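Local structure of OxsB protein (Bacillus megaterium, 5UL3) at residues F21-C35 with I50-Y62. The protein catalyses the cobalamin-dependent radical S-adenosylmethionine ring contraction of dAMP to an oxetane aldehyde, a step in the biosynthesis of oxetanocin A. Sequence-based numbering, arbitrary orientation.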
ATOM      1  N   PHE A  21      16.600  -9.866 -23.674  1.00 28.21           N
ATOM      2  CA  PHE A  21      16.472  -8.970 -22.523  1.00 32.66           C
ATOM      3  C   PHE A  21      15.138  -8.234 -22.502  1.00 36.52           C
ATOM      4  O   PHE A  21      14.743  -7.714 -21.448  1.00 31.19           O
ATOM      5  CB  PHE A  21      17.621  -7.956 -22.520  1.00 30.09           C
ATOM      6  CG  PHE A  21      18.990  -8.560 -22.257  1.00 22.78           C
ATOM      7  CD1 PHE A  21      19.135  -9.870 -21.819  1.00 29.02           C
ATOM      8  CD2 PHE A  21      20.136  -7.780 -22.424  1.00 28.14           C
ATOM      9  CE1 PHE A  21      20.400 -10.406 -21.564  1.00 30.08           C
ATOM     10  CE2 PHE A  21      21.398  -8.306 -22.176  1.00 27.02           C
ATOM     11  CZ  PHE A  21      21.528  -9.621 -21.746  1.00 29.60           C
ATOM     12  N   SER A  22      14.446  -8.148 -23.639  1.00 29.68           N
ATOM     13  CA  SER A  22      13.131  -7.520 -23.666  1.00 30.57           C
ATOM     14  C   SER A  22      12.100  -8.308 -22.874  1.00 33.93           C
ATOM     15  O   SER A  22      11.034  -7.761 -22.556  1.00 35.57           O
ATOM     16  CB  SER A  22      12.646  -7.351 -25.107  1.00 39.11           C
ATOM     17  OG  SER A  22      12.162  -8.594 -25.595  1.00 35.98           O
ATOM     18  N   GLN A  23      12.392  -9.562 -22.527  1.00 29.87           N
ATOM     19  CA  GLN A  23      11.457 -10.381 -21.757  1.00 29.04           C
ATOM     20  C   GLN A  23      11.727 -10.163 -20.267  1.00 30.28           C
ATOM     21  O   GLN A  23      12.250 -11.017 -19.550  1.00 29.90           O
ATOM     22  CB  GLN A  23      11.568 -11.841 -22.167  1.00 34.12           C
ATOM     23  CG  GLN A  23      11.283 -12.016 -23.631  1.00 32.90           C
ATOM     24  CD  GLN A  23      11.756 -13.351 -24.154  1.00 45.39           C
ATOM     25  OE1 GLN A  23      11.407 -14.404 -23.619  1.00 39.18           O
ATOM     26  NE2 GLN A  23      12.569 -13.314 -25.198  1.00 42.45           N
ATOM     27  N   ILE A  24      11.324  -8.974 -19.804  1.00 33.78           N
ATOM     28  CA  ILE A  24      11.722  -8.513 -18.477  1.00 33.61           C
ATOM     29  C   ILE A  24      11.022  -9.245 -17.343  1.00 35.01           C
ATOM     30  O   ILE A  24      11.384  -9.047 -16.181  1.00 33.98           O
ATOM     31  CB  ILE A  24      11.502  -6.990 -18.358  1.00 28.04           C
ATOM     32  CG1 ILE A  24      10.027  -6.630 -18.571  1.00 32.57           C
ATOM     33  CG2 ILE A  24      12.374  -6.268 -19.350  1.00 28.58           C
ATOM     34  CD1 ILE A  24       9.720  -5.132 -18.347  1.00 28.70           C
ATOM     35  N   TRP A  25      10.061 -10.120 -17.646  1.00 30.29           N
ATOM     36  CA  TRP A  25       9.448 -10.952 -16.619  1.00 30.00           C
ATOM     37  C   TRP A  25      10.262 -12.192 -16.285  1.00 39.13           C
ATOM     38  O   TRP A  25      10.004 -12.825 -15.258  1.00 38.33           O
ATOM     39  CB  TRP A  25       8.057 -11.386 -17.064  1.00 31.75           C
ATOM     40  CG  TRP A  25       8.067 -11.878 -18.457  1.00 33.02           C
ATOM     41  CD1 TRP A  25       8.299 -13.161 -18.875  1.00 36.92           C
ATOM     42  CD2 TRP A  25       7.869 -11.098 -19.637  1.00 28.99           C
ATOM     43  NE1 TRP A  25       8.254 -13.223 -20.240  1.00 32.68           N
ATOM     44  CE2 TRP A  25       7.994 -11.971 -20.736  1.00 33.66           C
ATOM     45  CE3 TRP A  25       7.598  -9.748 -19.873  1.00 29.21           C
ATOM     46  CZ2 TRP A  25       7.846 -11.540 -22.049  1.00 32.67           C
ATOM     47  CZ3 TRP A  25       7.457  -9.315 -21.170  1.00 33.13           C
ATOM     48  CH2 TRP A  25       7.580 -10.212 -22.252  1.00 31.30           C
ATOM     49  N   LEU A  26      11.218 -12.579 -17.125  1.00 35.74           N
ATOM     50  CA  LEU A  26      11.987 -13.774 -16.822  1.00 34.72           C
ATOM     51  C   LEU A  26      12.981 -13.483 -15.710  1.00 36.38           C
ATOM     52  O   LEU A  26      13.520 -12.379 -15.604  1.00 36.00           O
ATOM     53  CB  LEU A  26      12.730 -14.265 -18.064  1.00 39.19           C
ATOM     54  CG  LEU A  26      11.890 -14.589 -19.296  1.00 39.57           C
ATOM     55  CD1 LEU A  26      12.803 -14.830 -20.499  1.00 37.71           C
ATOM     56  CD2 LEU A  26      10.986 -15.798 -19.005  1.00 38.22           C
ATOM     57  N   LYS A  27      13.223 -14.492 -14.880  1.00 35.02           N
ATOM     58  CA  LYS A  27      14.212 -14.380 -13.822  1.00 36.72           C
ATOM     59  C   LYS A  27      15.617 -14.424 -14.418  1.00 40.95           C
ATOM     60  O   LYS A  27      15.820 -14.961 -15.512  1.00 38.83           O
ATOM     61  CB  LYS A  27      14.015 -15.508 -12.812  1.00 44.08           C
ATOM     62  CG  LYS A  27      12.542 -15.877 -12.621  1.00 56.39           C
ATOM     63  CD  LYS A  27      12.320 -16.726 -11.378  1.00 57.63           C
ATOM     64  CE  LYS A  27      10.880 -16.626 -10.894  1.00 50.54           C
ATOM     65  NZ  LYS A  27      10.717 -17.171  -9.513  1.00 43.05           N
ATOM     66  N   PRO A  28      16.605 -13.855 -13.720  1.00 40.63           N
ATOM     67  CA  PRO A  28      17.946 -13.759 -14.318  1.00 37.82           C
ATOM     68  C   PRO A  28      18.554 -15.107 -14.689  1.00 41.49           C
ATOM     69  O   PRO A  28      19.318 -15.173 -15.658  1.00 38.62           O
ATOM     70  CB  PRO A  28      18.758 -13.027 -13.235  1.00 36.04           C
ATOM     71  CG  PRO A  28      17.724 -12.176 -12.521  1.00 38.91           C
ATOM     72  CD  PRO A  28      16.498 -13.073 -12.467  1.00 31.58           C
ATOM     73  N   SER A  29      18.230 -16.183 -13.962  1.00 41.16           N
ATOM     74  CA  SER A  29      18.732 -17.504 -14.331  0.50 46.18           C
ATOM     75  C   SER A  29      18.147 -17.970 -15.660  1.00 48.44           C
ATOM     76  O   SER A  29      18.838 -18.620 -16.454  1.00 44.84           O
ATOM     77  CB  SER A  29      18.423 -18.514 -13.228  0.50 45.95           C
ATOM     78  OG  SER A  29      19.220 -18.271 -12.084  0.50 54.95           O
ATOM     79  N   GLU A  30      16.874 -17.655 -15.915  1.00 44.03           N
ATOM     80  CA  GLU A  30      16.256 -18.017 -17.190  1.00 39.63           C
ATOM     81  C   GLU A  30      16.799 -17.158 -18.327  1.00 46.89           C
ATOM     82  O   GLU A  30      17.017 -17.653 -19.442  1.00 37.97           O
ATOM     83  CB  GLU A  30      14.733 -17.893 -17.088  1.00 41.36           C
ATOM     84  CG  GLU A  30      13.991 -17.933 -18.436  1.00 49.53           C
ATOM     85  CD  GLU A  30      14.096 -19.278 -19.164  1.00 56.48           C
ATOM     86  OE1 GLU A  30      14.160 -20.335 -18.492  1.00 55.76           O
ATOM     87  OE2 GLU A  30      14.111 -19.271 -20.418  1.00 53.53           O
ATOM     88  N   ILE A  31      17.029 -15.871 -18.068  1.00 37.21           N
ATOM     89  CA  ILE A  31      17.733 -15.041 -19.043  1.00 34.90           C
ATOM     90  C   ILE A  31      19.109 -15.624 -19.330  1.00 39.58           C
ATOM     91  O   ILE A  31      19.538 -15.706 -20.490  1.00 35.32           O
ATOM     92  CB  ILE A  31      17.829 -13.586 -18.536  1.00 32.93           C
ATOM     93  CG1 ILE A  31      16.432 -12.961 -18.405  1.00 36.08           C
ATOM     94  CG2 ILE A  31      18.751 -12.745 -19.442  1.00 24.61           C
ATOM     95  CD1 ILE A  31      15.827 -12.484 -19.711  1.00 39.33           C
ATOM     96  N   GLU A  32      19.818 -16.050 -18.282  1.00 34.68           N
ATOM     97  CA  GLU A  32      21.163 -16.585 -18.487  1.00 39.83           C
ATOM     98  C   GLU A  32      21.115 -17.869 -19.312  1.00 41.43           C
ATOM     99  O   GLU A  32      21.959 -18.077 -20.196  1.00 41.23           O
ATOM    100  CB  GLU A  32      21.862 -16.814 -17.138  1.00 40.61           C
ATOM    101  CG  GLU A  32      22.630 -15.565 -16.642  1.00 42.65           C
ATOM    102  CD  GLU A  32      23.058 -15.620 -15.182  1.00 55.38           C
ATOM    103  OE1 GLU A  32      22.700 -16.607 -14.503  1.00 53.45           O
ATOM    104  OE2 GLU A  32      23.750 -14.664 -14.714  1.00 39.89           O
ATOM    105  N   LYS A  33      20.115 -18.719 -19.062  1.00 40.88           N
ATOM    106  CA  LYS A  33      19.937 -19.933 -19.857  1.00 37.16           C
ATOM    107  C   LYS A  33      19.839 -19.604 -21.336  1.00 43.42           C
ATOM    108  O   LYS A  33      20.518 -20.216 -22.169  1.00 45.56           O
ATOM    109  CB  LYS A  33      18.687 -20.690 -19.400  1.00 41.80           C
ATOM    110  CG  LYS A  33      18.449 -22.001 -20.173  1.00 58.34           C
ATOM    111  CD  LYS A  33      16.998 -22.479 -20.111  1.00 65.70           C
ATOM    112  CE  LYS A  33      16.731 -23.385 -18.917  1.00 78.17           C
ATOM    113  NZ  LYS A  33      15.312 -23.858 -18.878  1.00 70.72           N
ATOM    114  N   ARG A  34      18.995 -18.633 -21.686  1.00 35.05           N
ATOM    115  CA  ARG A  34      18.852 -18.268 -23.089  1.00 38.71           C
ATOM    116  C   ARG A  34      20.112 -17.616 -23.637  1.00 50.01           C
ATOM    117  O   ARG A  34      20.364 -17.686 -24.847  1.00 42.00           O
ATOM    118  CB  ARG A  34      17.648 -17.355 -23.278  1.00 37.65           C
ATOM    119  CG  ARG A  34      16.339 -18.058 -22.987  1.00 41.75           C
ATOM    120  CD  ARG A  34      15.215 -17.080 -22.706  1.00 49.59           C
ATOM    121  NE  ARG A  34      14.011 -17.763 -22.233  1.00 45.01           N
ATOM    122  CZ  ARG A  34      12.835 -17.713 -22.847  1.00 52.67           C
ATOM    123  NH1 ARG A  34      12.696 -17.005 -23.963  1.00 49.78           N
ATOM    124  NH2 ARG A  34      11.797 -18.364 -22.338  1.00 49.58           N
ATOM    125  N   CYS A  35      20.913 -16.976 -22.776  1.00 42.48           N
ATOM    126  CA  CYS A  35      22.178 -16.416 -23.242  1.00 36.31           C
ATOM    127  C   CYS A  35      23.200 -17.515 -23.522  1.00 40.06           C
ATOM    128  O   CYS A  35      23.957 -17.431 -24.498  1.00 41.46           O
ATOM    129  CB  CYS A  35      22.732 -15.416 -22.225  1.00 39.44           C
ATOM    130  SG  CYS A  35      21.827 -13.845 -22.148  1.00 37.24           S
ATOM    131  N   ILE A  50      29.376 -17.141 -17.753  1.00 40.56           N
ATOM    132  CA  ILE A  50      28.669 -15.919 -18.102  1.00 39.20           C
ATOM    133  C   ILE A  50      27.986 -15.378 -16.854  1.00 35.93           C
ATOM    134  O   ILE A  50      27.736 -16.098 -15.886  1.00 41.31           O
ATOM    135  CB  ILE A  50      27.629 -16.107 -19.229  1.00 41.21           C
ATOM    136  CG1 ILE A  50      26.518 -17.053 -18.790  1.00 45.00           C
ATOM    137  CG2 ILE A  50      28.286 -16.598 -20.508  1.00 44.34           C
ATOM    138  CD1 ILE A  50      25.209 -16.755 -19.467  1.00 47.88           C
ATOM    139  N   LEU A  51      27.693 -14.082 -16.904  1.00 31.71           N
ATOM    140  CA  LEU A  51      27.002 -13.352 -15.848  1.00 33.71           C
ATOM    141  C   LEU A  51      26.061 -12.370 -16.528  1.00 29.79           C
ATOM    142  O   LEU A  51      26.477 -11.656 -17.446  1.00 28.31           O
ATOM    143  CB  LEU A  51      28.008 -12.602 -14.955  1.00 28.31           C
ATOM    144  CG  LEU A  51      27.444 -11.544 -13.993  1.00 32.18           C
ATOM    145  CD1 LEU A  51      26.568 -12.187 -12.954  1.00 36.53           C
ATOM    146  CD2 LEU A  51      28.566 -10.755 -13.343  1.00 40.55           C
ATOM    147  N   VAL A  52      24.801 -12.321 -16.089  1.00 28.21           N
ATOM    148  CA  VAL A  52      23.875 -11.276 -16.508  1.00 21.73           C
ATOM    149  C   VAL A  52      23.621 -10.388 -15.290  1.00 22.73           C
ATOM    150  O   VAL A  52      23.371 -10.896 -14.189  1.00 24.53           O
ATOM    151  CB  VAL A  52      22.553 -11.842 -17.056  1.00 31.27           C
ATOM    152  CG1 VAL A  52      21.558 -10.706 -17.324  1.00 31.80           C
ATOM    153  CG2 VAL A  52      22.816 -12.607 -18.352  1.00 38.59           C
ATOM    154  N   SER A  53      23.700  -9.084 -15.488  1.00 23.91           N
ATOM    155  CA  SER A  53      23.320  -8.135 -14.433  1.00 21.89           C
ATOM    156  C   SER A  53      22.656  -6.951 -15.115  1.00 25.48           C
ATOM    157  O   SER A  53      22.414  -6.969 -16.325  1.00 27.37           O
ATOM    158  CB  SER A  53      24.545  -7.733 -13.596  1.00 26.27           C
ATOM    159  OG  SER A  53      24.137  -6.975 -12.453  1.00 25.55           O
ATOM    160  N   GLY A  54      22.389  -5.883 -14.352  1.00 22.97           N
ATOM    161  CA  GLY A  54      21.603  -4.787 -14.891  1.00 24.26           C
ATOM    162  C   GLY A  54      20.137  -5.209 -14.942  1.00 21.99           C
ATOM    163  O   GLY A  54      19.775  -6.300 -14.523  1.00 24.71           O
ATOM    164  N   GLU A  55      19.295  -4.323 -15.483  1.00 23.30           N
ATOM    165  CA  GLU A  55      17.862  -4.592 -15.592  1.00 24.79           C
ATOM    166  C   GLU A  55      17.270  -3.702 -16.675  1.00 21.71           C
ATOM    167  O   GLU A  55      17.841  -2.670 -17.028  1.00 23.12           O
ATOM    168  CB  GLU A  55      17.145  -4.381 -14.246  1.00 22.24           C
ATOM    169  CG  GLU A  55      17.456  -3.039 -13.582  1.00 19.78           C
ATOM    170  CD  GLU A  55      16.706  -1.874 -14.223  1.00 25.42           C
ATOM    171  OE1 GLU A  55      15.518  -2.026 -14.589  1.00 27.29           O
ATOM    172  OE2 GLU A  55      17.298  -0.793 -14.373  1.00 24.01           O
ATOM    173  N   THR A  56      16.099  -4.122 -17.194  1.00 24.88           N
ATOM    174  CA  THR A  56      15.386  -3.465 -18.298  1.00 27.38           C
ATOM    175  C   THR A  56      16.317  -2.802 -19.319  1.00 27.00           C
ATOM    176  O   THR A  56      16.927  -3.499 -20.137  1.00 30.09           O
ATOM    177  CB  THR A  56      14.339  -2.450 -17.789  1.00 25.67           C
ATOM    178  OG1 THR A  56      14.951  -1.341 -17.113  1.00 27.53           O
ATOM    179  CG2 THR A  56      13.344  -3.145 -16.840  1.00 22.93           C
ATOM    180  N   ASP A  57      16.429  -1.477 -19.298  1.00 23.85           N
ATOM    181  CA  ASP A  57      17.148  -0.749 -20.340  1.00 24.62           C
ATOM    182  C   ASP A  57      18.658  -0.670 -20.109  1.00 27.59           C
ATOM    183  O   ASP A  57      19.320   0.129 -20.776  1.00 31.85           O
ATOM    184  CB  ASP A  57      16.577   0.656 -20.514  1.00 27.10           C
ATOM    185  CG  ASP A  57      16.803   1.558 -19.303  1.00 33.97           C
ATOM    186  OD1 ASP A  57      17.211   1.082 -18.223  1.00 30.91           O
ATOM    187  OD2 ASP A  57      16.544   2.768 -19.445  1.00 33.97           O
ATOM    188  N   ASN A  58      19.212  -1.493 -19.214  1.00 25.31           N
ATOM    189  CA  ASN A  58      20.657  -1.500 -19.019  1.00 26.43           C
ATOM    190  C   ASN A  58      21.167  -2.908 -18.760  1.00 26.92           C
ATOM    191  O   ASN A  58      22.317  -3.081 -18.328  1.00 26.00           O
ATOM    192  CB  ASN A  58      21.059  -0.544 -17.870  1.00 22.80           C
ATOM    193  CG  ASN A  58      20.356  -0.865 -16.567  1.00 21.07           C
ATOM    194  OD1 ASN A  58      20.725  -1.804 -15.856  1.00 22.17           O
ATOM    195  ND2 ASN A  58      19.345  -0.061 -16.230  1.00 24.68           N
ATOM    196  N   THR A  59      20.346  -3.923 -19.031  1.00 23.28           N
ATOM    197  CA  THR A  59      20.760  -5.295 -18.816  1.00 22.18           C
ATOM    198  C   THR A  59      22.028  -5.590 -19.617  1.00 24.81           C
ATOM    199  O   THR A  59      22.167  -5.173 -20.771  1.00 26.40           O
ATOM    200  CB  THR A  59      19.637  -6.254 -19.223  1.00 25.01           C
ATOM    201  OG1 THR A  59      18.407  -5.824 -18.605  1.00 26.13           O
ATOM    202  CG2 THR A  59      19.951  -7.658 -18.738  1.00 24.24           C
ATOM    203  N   THR A  60      22.952  -6.291 -18.980  1.00 23.84           N
ATOM    204  CA  THR A  60      24.319  -6.455 -19.462  1.00 27.43           C
ATOM    205  C   THR A  60      24.718  -7.916 -19.346  1.00 24.13           C
ATOM    206  O   THR A  60      24.460  -8.547 -18.323  1.00 27.92           O
ATOM    207  CB  THR A  60      25.312  -5.604 -18.636  1.00 24.46           C
ATOM    208  OG1 THR A  60      24.897  -4.244 -18.644  1.00 26.29           O
ATOM    209  CG2 THR A  60      26.722  -5.695 -19.236  1.00 27.08           C
ATOM    210  N   LEU A  61      25.376  -8.446 -20.383  1.00 25.14           N
ATOM    211  CA  LEU A  61      25.937  -9.789 -20.357  1.00 27.62           C
ATOM    212  C   LEU A  61      27.462  -9.714 -20.353  1.00 24.74           C
ATOM    213  O   LEU A  61      28.050  -8.996 -21.168  1.00 28.28           O
ATOM    214  CB  LEU A  61      25.456 -10.595 -21.568  1.00 32.45           C
ATOM    215  CG  LEU A  61      26.098 -11.962 -21.760  1.00 35.63           C
ATOM    216  CD1 LEU A  61      25.743 -12.898 -20.618  1.00 31.31           C
ATOM    217  CD2 LEU A  61      25.666 -12.551 -23.099  1.00 36.22           C
ATOM    218  N   TYR A  62      28.084 -10.428 -19.423  1.00 26.26           N
ATOM    219  CA  TYR A  62      29.525 -10.647 -19.416  1.00 32.89           C
ATOM    220  C   TYR A  62      29.788 -12.078 -19.857  1.00 31.88           C
ATOM    221  O   TYR A  62      29.222 -13.019 -19.294  1.00 34.15           O
ATOM    222  CB  TYR A  62      30.127 -10.405 -18.029  1.00 27.86           C
ATOM    223  CG  TYR A  62      29.799  -9.042 -17.485  1.00 28.91           C
ATOM    224  CD1 TYR A  62      28.597  -8.805 -16.817  1.00 27.69           C
ATOM    225  CD2 TYR A  62      30.687  -7.987 -17.642  1.00 23.16           C
ATOM    226  CE1 TYR A  62      28.297  -7.525 -16.327  1.00 26.74           C
ATOM    227  CE2 TYR A  62      30.397  -6.726 -17.154  1.00 25.79           C
ATOM    228  CZ  TYR A  62      29.209  -6.502 -16.500  1.00 28.70           C
ATOM    229  OH  TYR A  62      28.946  -5.234 -16.036  1.00 24.72           O
TER
HETATM  230  O   HOH W   1      16.183  -6.395 -19.787  1.00 42.60           O
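The ring of F21 lies flat against T59, whose CG2 sits 3.6 Å above the ring centroid, only 6° off the normal: a CH-pi contact that seats F21 on the beta hairpin 49-53/60-64. This hairpin forms half of a four-stranded antiparallel sheet in the N-terminal domain, whose function is unknown, well away from the cofactor sites. T59 presents that methyl because chi1 (-50°) sets CG2 anti to the backbone N and leaves OG1 beside the N, where it meets a water. L61 CB comes to the ring's edge, 4.1 Å from F21 CZ. Helix 28-35 runs at 133° to strand 50-53 on the same sheet face; there V52 splits its branches, CG1 going to I31 CG2 and CG2 toward C35 SG, while I50 CD1 packs 3.9 Å from C35 CB. L17 of helix 7-21 also touches C35 and L61.

Beyond the F21 ring, that water donates to F21 O and T56 O and accepts from T59 OG1, tying the F21 carbonyl to the hairpin loop. At the other end E32 runs alongside V52 in the opposite direction, its CG 3.4 Å from V52 CG2, and its extended chain delivers the carboxylate to the edge strand: V52 N donates to the anti lone pair of E32 OE2 at 2.9 Å.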